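Long-range contacts in conserved domain protein (Porphyromonas gingivalis, PDB 3PNN), which is probably a glycosyltransferase that forms glycosidic linkages by moving a sugar from an activated donor to an acceptor: residues K145-V156 with V213-Y224; L160-V170 with V182-R190. All blocks are in the same frame, centred on the assembly; numbering follows the deposited sequence.

Contact 1. Residues K145-V156 with V213-Y224; sequences KQGEYCMVGYRV and VSMNMWGFTPDY
Y149 and D223 meet at one end of an antiparallel strand pair in the alpha/beta/alpha, Rossmann-like fold. Strand 148-155 runs against strand 217-220 at 164°. The chain turns a corner at N216, so V213-M215 meets the far end of the same strand at a steeper angle.

The backbone bonds come in two groups. C150 and G219 form a hydrogen-bonded pair, and V152 N gives a further bond to M217 O. Y154 and V213 exchange the second group. Between the groups a water accepts from M215 N and M217 N and donates to V152 O, bridging the corner.

The polar side-chain cluster centres on D223. Its OD1 accepts from Y149 OH at 2.6 Å and from G147 N at 2.9 Å. These donors approach from opposite faces of the carboxylate plane. The other oxygen, OD2, takes the hydroxyl of T221 OG1 on its syn side. A second water joins T221 OG1 to both E148 N and E148 O.

The aromatic cluster is built on Y149. F220 points its edge at one face of the Y149 ring, with CD1 3.6 Å from Y149 CG. Y224 makes a more offset edge-to-face contact, its ring centroid 5.5 Å from that of Y149.

Further along, M151 SE sits obliquely 4.6 Å from the centroid of the W218 six-membered ring. The crowded first torsion of M151, chi1 60°, lays its chain alongside the indole. On the other face V152 CG2 packs on M217 SE at 3.7 Å, and helix 129-140 covers M217.

Three donated bonds on the D223 carboxylate probably favour its charged form. Two of them, from Y149 OH and G147 N, fasten the segment leading into helix 223-239 to the start of strand 148-155; the T221 bond is local.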
loop_
_atom_site.group_PDB
_atom_site.type_symbol
_atom_site.label_atom_id
_atom_site.label_comp_id
_atom_site.label_asym_id
_atom_site.label_seq_id
_atom_site.Cartn_x
_atom_site.Cartn_y
_atom_site.Cartn_z
ATOM N N LYS A 145 -3.271 9.341 -19.413
ATOM C CA LYS A 145 -2.582 10.516 -18.860
ATOM C C LYS A 145 -1.151 10.210 -18.386
ATOM O O LYS A 145 -0.777 9.047 -18.209
ATOM C CB LYS A 145 -3.415 11.181 -17.756
ATOM C CG LYS A 145 -4.735 11.769 -18.274
ATOM C CD LYS A 145 -5.486 12.511 -17.188
ATOM C CE LYS A 145 -6.834 13.014 -17.691
ATOM N NZ LYS A 145 -6.689 13.806 -18.944
ATOM N N GLN A 146 -0.356 11.261 -18.210
ATOM C CA GLN A 146 1.024 11.136 -17.728
ATOM C C GLN A 146 1.164 12.040 -16.511
ATOM O O GLN A 146 0.854 13.226 -16.584
ATOM C CB GLN A 146 2.023 11.591 -18.814
ATOM C CG GLN A 146 3.511 11.662 -18.370
ATOM C CD GLN A 146 4.388 12.558 -19.281
ATOM O OE1 GLN A 146 4.059 13.712 -19.538
ATOM N NE2 GLN A 146 5.498 12.016 -19.761
ATOM N N GLY A 147 1.618 11.493 -15.391
ATOM C CA GLY A 147 1.983 12.335 -14.261
ATOM C C GLY A 147 0.788 12.911 -13.514
ATOM O O GLY A 147 0.931 13.876 -12.759
ATOM N N GLU A 148 -0.392 12.326 -13.723
ATOM C CA GLU A 148 -1.584 12.683 -12.935
ATOM C C GLU A 148 -2.029 11.476 -12.106
ATOM O O GLU A 148 -2.574 10.511 -12.641
ATOM C CB GLU A 148 -2.719 13.187 -13.843
ATOM C CG GLU A 148 -2.253 14.342 -14.735
ATOM C CD GLU A 148 -3.370 14.983 -15.546
ATOM O OE1 GLU A 148 -4.485 15.158 -15.005
ATOM O OE2 GLU A 148 -3.115 15.324 -16.725
ATOM N N TYR A 149 -1.750 11.529 -10.807
ATOM C CA TYR A 149 -1.945 10.386 -9.910
ATOM C C TYR A 149 -2.903 10.767 -8.787
ATOM O O TYR A 149 -3.443 11.884 -8.777
ATOM C CB TYR A 149 -0.605 9.987 -9.288
ATOM C CG TYR A 149 0.527 9.754 -10.280
ATOM C CD1 TYR A 149 0.290 9.170 -11.516
ATOM C CD2 TYR A 149 1.844 10.091 -9.952
ATOM C CE1 TYR A 149 1.335 8.928 -12.419
ATOM C CE2 TYR A 149 2.902 9.847 -10.845
ATOM C CZ TYR A 149 2.636 9.268 -12.076
ATOM O OH TYR A 149 3.660 9.042 -12.971
ATOM N N CYS A 150 -3.104 9.850 -7.837
ATOM C CA CYS A 150 -3.952 10.127 -6.681
ATOM C C CYS A 150 -3.555 9.275 -5.474
ATOM O O CYS A 150 -2.753 8.336 -5.572
ATOM C CB CYS A 150 -5.429 9.912 -7.027
ATOM S SG CYS A 150 -5.853 8.168 -7.421
HETATM N N MSE A 151 -4.094 9.623 -4.314
HETATM C CA MSE A 151 -3.954 8.764 -3.145
HETATM C C MSE A 151 -5.206 8.916 -2.318
HETATM O O MSE A 151 -5.867 9.947 -2.387
HETATM C CB MSE A 151 -2.717 9.094 -2.289
HETATM C CG MSE A 151 -2.634 10.489 -1.705
HETATM SE SE MSE A 151 -1.448 10.566 -0.094
HETATM C CE MSE A 151 -2.855 10.522 1.269
ATOM N N VAL A 152 -5.530 7.882 -1.553
ATOM C CA VAL A 152 -6.720 7.935 -0.716
ATOM C C VAL A 152 -6.242 8.361 0.659
ATOM O O VAL A 152 -5.438 7.678 1.297
ATOM C CB VAL A 152 -7.453 6.590 -0.674
ATOM C CG1 VAL A 152 -8.638 6.653 0.327
ATOM C CG2 VAL A 152 -7.975 6.234 -2.076
ATOM N N GLY A 153 -6.687 9.536 1.085
ATOM C CA GLY A 153 -6.263 10.070 2.363
ATOM C C GLY A 153 -7.106 9.542 3.510
ATOM O O GLY A 153 -8.313 9.324 3.356
ATOM N N TYR A 154 -6.457 9.323 4.648
ATOM C CA TYR A 154 -7.126 9.026 5.911
ATOM C C TYR A 154 -6.760 10.112 6.932
ATOM O O TYR A 154 -5.851 10.901 6.688
ATOM C CB TYR A 154 -6.722 7.637 6.396
ATOM C CG TYR A 154 -7.281 6.563 5.486
ATOM C CD1 TYR A 154 -8.523 5.983 5.753
ATOM C CD2 TYR A 154 -6.603 6.181 4.328
ATOM C CE1 TYR A 154 -9.063 5.021 4.915
ATOM C CE2 TYR A 154 -7.141 5.221 3.472
ATOM C CZ TYR A 154 -8.366 4.642 3.775
ATOM O OH TYR A 154 -8.908 3.696 2.925
ATOM N N ARG A 155 -7.472 10.168 8.057
ATOM C CA ARG A 155 -7.165 11.161 9.091
ATOM C C ARG A 155 -6.326 10.507 10.191
ATOM O O ARG A 155 -6.679 9.450 10.695
ATOM C CB ARG A 155 -8.451 11.771 9.673
ATOM C CG ARG A 155 -9.206 12.702 8.698
ATOM C CD ARG A 155 -10.312 11.992 7.903
ATOM N NE ARG A 155 -10.981 12.913 6.971
ATOM C CZ ARG A 155 -11.900 13.809 7.336
ATOM N NH1 ARG A 155 -12.268 13.894 8.610
ATOM N NH2 ARG A 155 -12.458 14.614 6.431
ATOM N N VAL A 156 -5.209 11.136 10.546
ATOM C CA VAL A 156 -4.244 10.499 11.443
ATOM C C VAL A 156 -4.866 10.051 12.759
ATOM O O VAL A 156 -4.546 8.968 13.262
ATOM C CB VAL A 156 -3.027 11.402 11.715
ATOM C CG1 VAL A 156 -3.435 12.646 12.526
ATOM C CG2 VAL A 156 -1.934 10.604 12.442
ATOM N N VAL A 213 -3.122 11.583 6.250
ATOM C CA VAL A 213 -1.985 10.661 6.152
ATOM C C VAL A 213 -2.185 9.694 5.008
ATOM O O VAL A 213 -3.322 9.403 4.612
ATOM C CB VAL A 213 -1.740 9.853 7.457
ATOM C CG1 VAL A 213 -1.220 10.773 8.559
ATOM C CG2 VAL A 213 -3.006 9.126 7.897
ATOM N N SER A 214 -1.069 9.211 4.471
ATOM C CA SER A 214 -1.084 8.110 3.522
ATOM C C SER A 214 -1.132 6.788 4.285
ATOM O O SER A 214 -0.474 6.642 5.320
ATOM C CB SER A 214 0.177 8.149 2.646
ATOM O OG SER A 214 0.319 6.936 1.919
HETATM N N MSE A 215 -1.914 5.832 3.785
HETATM C CA MSE A 215 -1.888 4.456 4.303
HETATM C C MSE A 215 -1.449 3.515 3.181
HETATM O O MSE A 215 -1.765 2.313 3.181
HETATM C CB MSE A 215 -3.257 4.029 4.872
HETATM C CG MSE A 215 -3.743 4.923 6.025
HETATM SE SE MSE A 215 -2.479 4.975 7.523
HETATM C CE MSE A 215 -2.639 3.143 8.115
ATOM N N ASN A 216 -0.700 4.077 2.239
ATOM C CA ASN A 216 -0.168 3.340 1.088
ATOM C C ASN A 216 -1.256 2.824 0.140
ATOM O O ASN A 216 -1.129 1.736 -0.421
ATOM C CB ASN A 216 0.739 2.188 1.533
ATOM C CG ASN A 216 2.115 2.233 0.874
ATOM O OD1 ASN A 216 2.596 3.298 0.471
ATOM N ND2 ASN A 216 2.768 1.067 0.784
HETATM N N MSE A 217 -2.326 3.601 -0.025
HETATM C CA MSE A 217 -3.318 3.332 -1.068
HETATM C C MSE A 217 -3.174 4.404 -2.145
HETATM O O MSE A 217 -3.593 5.544 -1.944
HETATM C CB MSE A 217 -4.742 3.343 -0.482
HETATM C CG MSE A 217 -5.863 3.136 -1.517
HETATM SE SE MSE A 217 -7.609 2.843 -0.612
HETATM C CE MSE A 217 -8.101 1.157 -1.446
ATOM N N TRP A 218 -2.580 4.042 -3.285
ATOM C CA TRP A 218 -2.247 5.016 -4.335
ATOM C C TRP A 218 -2.950 4.657 -5.628
ATOM O O TRP A 218 -3.328 3.499 -5.830
ATOM C CB TRP A 218 -0.753 4.938 -4.630
ATOM C CG TRP A 218 0.121 5.210 -3.471
ATOM C CD1 TRP A 218 0.680 4.300 -2.619
ATOM C CD2 TRP A 218 0.565 6.495 -3.046
ATOM N NE1 TRP A 218 1.449 4.953 -1.680
ATOM C CE2 TRP A 218 1.387 6.302 -1.920
ATOM C CE3 TRP A 218 0.339 7.799 -3.508
ATOM C CZ2 TRP A 218 1.987 7.368 -1.241
ATOM C CZ3 TRP A 218 0.950 8.862 -2.839
ATOM C CH2 TRP A 218 1.755 8.635 -1.714
ATOM N N GLY A 219 -3.079 5.632 -6.521
ATOM C CA GLY A 219 -3.537 5.389 -7.885
ATOM C C GLY A 219 -2.532 5.974 -8.870
ATOM O O GLY A 219 -2.209 7.161 -8.789
ATOM N N PHE A 220 -2.038 5.149 -9.791
ATOM C CA PHE A 220 -0.996 5.572 -10.739
ATOM C C PHE A 220 -1.380 5.231 -12.176
ATOM O O PHE A 220 -2.335 4.482 -12.420
ATOM C CB PHE A 220 0.343 4.880 -10.432
ATOM C CG PHE A 220 0.949 5.229 -9.078
ATOM C CD1 PHE A 220 1.304 6.535 -8.763
ATOM C CD2 PHE A 220 1.200 4.227 -8.144
ATOM C CE1 PHE A 220 1.876 6.842 -7.530
ATOM C CE2 PHE A 220 1.773 4.523 -6.913
ATOM C CZ PHE A 220 2.122 5.836 -6.610
ATOM N N THR A 221 -0.619 5.776 -13.122
ATOM C CA THR A 221 -0.668 5.338 -14.510
ATOM C C THR A 221 0.699 4.745 -14.824
ATOM O O THR A 221 1.646 4.962 -14.080
ATOM C CB THR A 221 -0.995 6.508 -15.472
ATOM O OG1 THR A 221 -0.175 7.640 -15.156
ATOM C CG2 THR A 221 -2.464 6.926 -15.322
ATOM N N PRO A 222 0.817 3.994 -15.930
ATOM C CA PRO A 222 2.065 3.224 -16.118
ATOM C C PRO A 222 3.342 4.058 -16.284
ATOM O O PRO A 222 4.443 3.514 -16.091
ATOM C CB PRO A 222 1.772 2.370 -17.362
ATOM C CG PRO A 222 0.241 2.191 -17.316
ATOM C CD PRO A 222 -0.259 3.547 -16.832
ATOM N N ASP A 223 3.230 5.342 -16.622
ATOM C CA ASP A 223 4.439 6.182 -16.696
ATOM C C ASP A 223 5.129 6.209 -15.331
ATOM O O ASP A 223 6.307 6.512 -15.227
ATOM C CB ASP A 223 4.102 7.610 -17.130
ATOM C CG ASP A 223 2.867 8.148 -16.434
ATOM O OD1 ASP A 223 3.010 8.981 -15.503
ATOM O OD2 ASP A 223 1.754 7.726 -16.811
ATOM N N TYR A 224 4.377 5.910 -14.283
ATOM C CA TYR A 224 4.955 5.857 -12.946
ATOM C C TYR A 224 6.088 4.832 -12.873
ATOM O O TYR A 224 7.074 5.033 -12.169
ATOM C CB TYR A 224 3.885 5.552 -11.874
ATOM C CG TYR A 224 4.472 5.609 -10.465
ATOM C CD1 TYR A 224 4.821 6.830 -9.896
ATOM C CD2 TYR A 224 4.689 4.451 -9.722
ATOM C CE1 TYR A 224 5.372 6.904 -8.622
ATOM C CE2 TYR A 224 5.252 4.513 -8.425
ATOM C CZ TYR A 224 5.572 5.747 -7.892
ATOM O OH TYR A 224 6.120 5.852 -6.635
HETATM O O HOH W 1 -1.438 10.194 -15.160
HETATM O O HOH W 2 -3.218 6.232 1.323
#

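Contact 2. Residues L160-V170 with V182-R190; sequences LSESGGVSRGV and VVERTGIER
L160-V170 and V182-R190 pair as the two arms of an antiparallel beta hairpin, with strands 166-170 and 182-190 at 159° to each other. V166 lies opposite two residues, G187 and I188, in a G1 beta bulge. G187 has positive phi, as this bulge requires. V166 and I188 exchange two bonds at the bulge. Beyond it, with the register shifted by one, R168 pairs with R185 and V170 with V183.

I188 is the apolar centre. Its CD1 reaches across to R168 CB on the partner strand, at 3.5 Å, while its CG2 turns to L160 CD2 at 3.9 Å. V166 CG2 meets I188 CB, and I195 and F197 of the neighbouring strand 194-198 also touch I188. V170 CG2 packs on the aliphatic part of R185, at CG. The charged end of R185 continues to a salt bridge with E200.

R168 folds back at chi2, -74°, which brings its guanidinium over V166 CB. There it also forms a cation-pi contact with W273 and a hydrogen bond to T159 O.

At the open end of the hairpin, L160 CD1 lies over one face of the R190 guanidinium, which E209 holds by a salt bridge. A water links S161 O to R190 N. S167 OG donates to the anti lone pair of E184 OE2 at 2.6 Å.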
loop_
_atom_site.group_PDB
_atom_site.type_symbol
_atom_site.label_atom_id
_atom_site.label_comp_id
_atom_site.label_asym_id
_atom_site.label_seq_id
_atom_site.Cartn_x
_atom_site.Cartn_y
_atom_site.Cartn_z
ATOM N N LEU A 160 -4.427 5.610 14.956
ATOM C CA LEU A 160 -3.445 5.420 16.022
ATOM C C LEU A 160 -3.680 4.109 16.767
ATOM O O LEU A 160 -4.711 3.465 16.588
ATOM C CB LEU A 160 -3.492 6.592 17.002
ATOM C CG LEU A 160 -3.429 7.959 16.320
ATOM C CD1 LEU A 160 -3.606 9.060 17.360
ATOM C CD2 LEU A 160 -2.127 8.128 15.550
ATOM N N SER A 161 -2.711 3.716 17.586
ATOM C CA SER A 161 -2.854 2.546 18.448
ATOM C C SER A 161 -2.679 2.917 19.915
ATOM O O SER A 161 -1.789 3.693 20.267
ATOM C CB SER A 161 -1.838 1.463 18.078
ATOM O OG SER A 161 -1.815 0.448 19.085
ATOM N N GLU A 162 -3.521 2.357 20.774
ATOM C CA GLU A 162 -3.363 2.563 22.211
ATOM C C GLU A 162 -2.162 1.801 22.782
ATOM O O GLU A 162 -1.815 1.976 23.948
ATOM C CB GLU A 162 -4.632 2.158 22.961
ATOM C CG GLU A 162 -5.828 3.052 22.678
ATOM C CD GLU A 162 -6.979 2.807 23.636
ATOM O OE1 GLU A 162 -6.749 2.835 24.864
ATOM O OE2 GLU A 162 -8.114 2.594 23.157
ATOM N N SER A 163 -1.527 0.967 21.961
ATOM C CA SER A 163 -0.447 0.097 22.444
ATOM C C SER A 163 0.963 0.641 22.202
ATOM O O SER A 163 1.944 0.119 22.740
ATOM C CB SER A 163 -0.581 -1.302 21.835
ATOM O OG SER A 163 -1.743 -1.949 22.333
ATOM N N GLY A 164 1.072 1.684 21.391
ATOM C CA GLY A 164 2.371 2.252 21.077
ATOM C C GLY A 164 2.314 3.162 19.868
ATOM O O GLY A 164 1.241 3.413 19.316
ATOM N N GLY A 165 3.474 3.649 19.443
ATOM C CA GLY A 165 3.534 4.568 18.325
ATOM C C GLY A 165 3.318 3.898 16.990
ATOM O O GLY A 165 3.568 2.700 16.834
ATOM N N VAL A 166 2.847 4.674 16.018
ATOM C CA VAL A 166 2.707 4.177 14.661
ATOM C C VAL A 166 3.515 5.027 13.691
ATOM O O VAL A 166 3.883 6.155 13.999
ATOM C CB VAL A 166 1.233 4.128 14.209
ATOM C CG1 VAL A 166 0.440 3.182 15.112
ATOM C CG2 VAL A 166 0.616 5.523 14.219
ATOM N N SER A 167 3.789 4.469 12.523
ATOM C CA SER A 167 4.517 5.177 11.490
ATOM C C SER A 167 3.546 5.492 10.359
ATOM O O SER A 167 2.838 4.610 9.873
ATOM C CB SER A 167 5.686 4.319 11.001
ATOM O OG SER A 167 6.376 4.940 9.936
ATOM N N ARG A 168 3.505 6.761 9.951
ATOM C CA ARG A 168 2.528 7.231 8.970
ATOM C C ARG A 168 3.173 8.176 7.960
ATOM O O ARG A 168 4.047 8.961 8.315
ATOM C CB ARG A 168 1.384 7.965 9.685
ATOM C CG ARG A 168 0.617 7.124 10.683
ATOM C CD ARG A 168 -0.287 6.139 9.957
ATOM N NE ARG A 168 -0.989 5.225 10.859
ATOM C CZ ARG A 168 -0.701 3.928 10.981
ATOM N NH1 ARG A 168 0.292 3.392 10.272
ATOM N NH2 ARG A 168 -1.407 3.159 11.808
ATOM N N GLY A 169 2.747 8.096 6.705
ATOM C CA GLY A 169 3.132 9.098 5.726
ATOM C C GLY A 169 2.359 10.379 5.987
ATOM O O GLY A 169 1.180 10.481 5.637
ATOM N N VAL A 170 3.011 11.360 6.604
ATOM C CA VAL A 170 2.337 12.612 6.943
ATOM C C VAL A 170 2.302 13.537 5.730
ATOM O O VAL A 170 3.339 13.846 5.138
ATOM C CB VAL A 170 3.006 13.313 8.145
ATOM C CG1 VAL A 170 2.358 14.664 8.386
ATOM C CG2 VAL A 170 2.886 12.439 9.391
ATOM N N VAL A 182 4.975 14.560 1.160
ATOM C CA VAL A 182 4.691 13.437 2.031
ATOM C C VAL A 182 5.999 12.886 2.597
ATOM O O VAL A 182 6.977 12.673 1.867
ATOM C CB VAL A 182 3.859 12.347 1.302
ATOM C CG1 VAL A 182 4.556 11.899 0.016
ATOM C CG2 VAL A 182 3.590 11.174 2.220
ATOM N N VAL A 183 6.030 12.701 3.908
ATOM C CA VAL A 183 7.235 12.211 4.566
ATOM C C VAL A 183 6.877 11.225 5.676
ATOM O O VAL A 183 6.058 11.524 6.554
ATOM C CB VAL A 183 8.065 13.361 5.169
ATOM C CG1 VAL A 183 8.478 14.362 4.085
ATOM C CG2 VAL A 183 7.278 14.053 6.266
ATOM N N GLU A 184 7.499 10.050 5.631
ATOM C CA GLU A 184 7.252 9.013 6.627
ATOM C C GLU A 184 7.728 9.464 8.002
ATOM O O GLU A 184 8.896 9.817 8.176
ATOM C CB GLU A 184 7.963 7.714 6.229
ATOM C CG GLU A 184 7.517 6.493 7.025
ATOM C CD GLU A 184 6.114 6.030 6.657
ATOM O OE1 GLU A 184 5.713 6.194 5.485
ATOM O OE2 GLU A 184 5.415 5.492 7.541
ATOM N N ARG A 185 6.820 9.465 8.972
ATOM C CA ARG A 185 7.163 9.812 10.349
ATOM C C ARG A 185 6.856 8.636 11.272
ATOM O O ARG A 185 5.762 8.067 11.209
ATOM C CB ARG A 185 6.363 11.027 10.817
ATOM C CG ARG A 185 6.532 12.269 9.946
ATOM C CD ARG A 185 7.969 12.782 9.957
ATOM N NE ARG A 185 8.075 14.064 9.272
ATOM C CZ ARG A 185 9.199 14.765 9.152
ATOM N NH1 ARG A 185 10.332 14.306 9.672
ATOM N NH2 ARG A 185 9.192 15.929 8.508
ATOM N N THR A 186 7.812 8.275 12.126
ATOM C CA THR A 186 7.616 7.177 13.075
ATOM C C THR A 186 7.238 7.705 14.449
ATOM O O THR A 186 7.428 8.884 14.745
ATOM C CB THR A 186 8.889 6.309 13.245
ATOM O OG1 THR A 186 9.963 7.122 13.729
ATOM C CG2 THR A 186 9.293 5.660 11.932
ATOM N N GLY A 187 6.691 6.824 15.281
ATOM C CA GLY A 187 6.464 7.124 16.685
ATOM C C GLY A 187 5.296 8.034 17.001
ATOM O O GLY A 187 5.253 8.642 18.075
ATOM N N ILE A 188 4.345 8.132 16.076
ATOM C CA ILE A 188 3.180 8.983 16.284
ATOM C C ILE A 188 2.265 8.385 17.347
ATOM O O ILE A 188 1.797 7.249 17.219
ATOM C CB ILE A 188 2.375 9.178 14.982
ATOM C CG1 ILE A 188 3.298 9.633 13.849
ATOM C CG2 ILE A 188 1.222 10.166 15.209
ATOM C CD1 ILE A 188 2.636 9.641 12.483
ATOM N N GLU A 189 2.006 9.161 18.389
ATOM C CA GLU A 189 1.149 8.724 19.481
ATOM C C GLU A 189 0.289 9.874 19.967
ATOM O O GLU A 189 0.708 11.033 19.928
ATOM C CB GLU A 189 1.989 8.231 20.666
ATOM C CG GLU A 189 2.684 6.905 20.471
ATOM C CD GLU A 189 3.336 6.404 21.755
ATOM O OE1 GLU A 189 4.521 6.730 21.987
ATOM O OE2 GLU A 189 2.659 5.693 22.533
ATOM N N ARG A 190 -0.906 9.557 20.452
ATOM C CA ARG A 190 -1.684 10.552 21.160
ATOM C C ARG A 190 -1.308 10.446 22.622
ATOM O O ARG A 190 -1.700 9.499 23.310
ATOM C CB ARG A 190 -3.191 10.349 20.985
ATOM C CG ARG A 190 -4.010 11.495 21.572
ATOM C CD ARG A 190 -5.507 11.253 21.501
ATOM N NE ARG A 190 -6.018 11.254 20.133
ATOM C CZ ARG A 190 -6.367 10.160 19.459
ATOM N NH1 ARG A 190 -6.823 10.262 18.219
ATOM N NH2 ARG A 190 -6.263 8.960 20.026
HETATM O O HOH W 3 -0.282 5.451 18.262
HETATM O O HOH W 4 -1.836 6.848 20.314
#

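In the fold
From the N terminus, the chain passes through the parallel strands 7-11, 50-55 and 118-122 before it reaches strand 148-155. It then enters the hairpin of strands 166-173 and 179-191. Contact 2 closes this short loop, 12 residues apart at its nearest ends. Strands 194-198 and 204-207 follow before the chain returns through 213-224. There contact 1 closes a loop of 56 residues, with contact 2 nested inside it. The two meet directly, as strand 212-215 lies beside strand 166-173 and S214 N probably bonds to G169 O. Strand 217-220 also pairs with 118-122, so contact 1 joins the hairpin region to the Rossmann-like core.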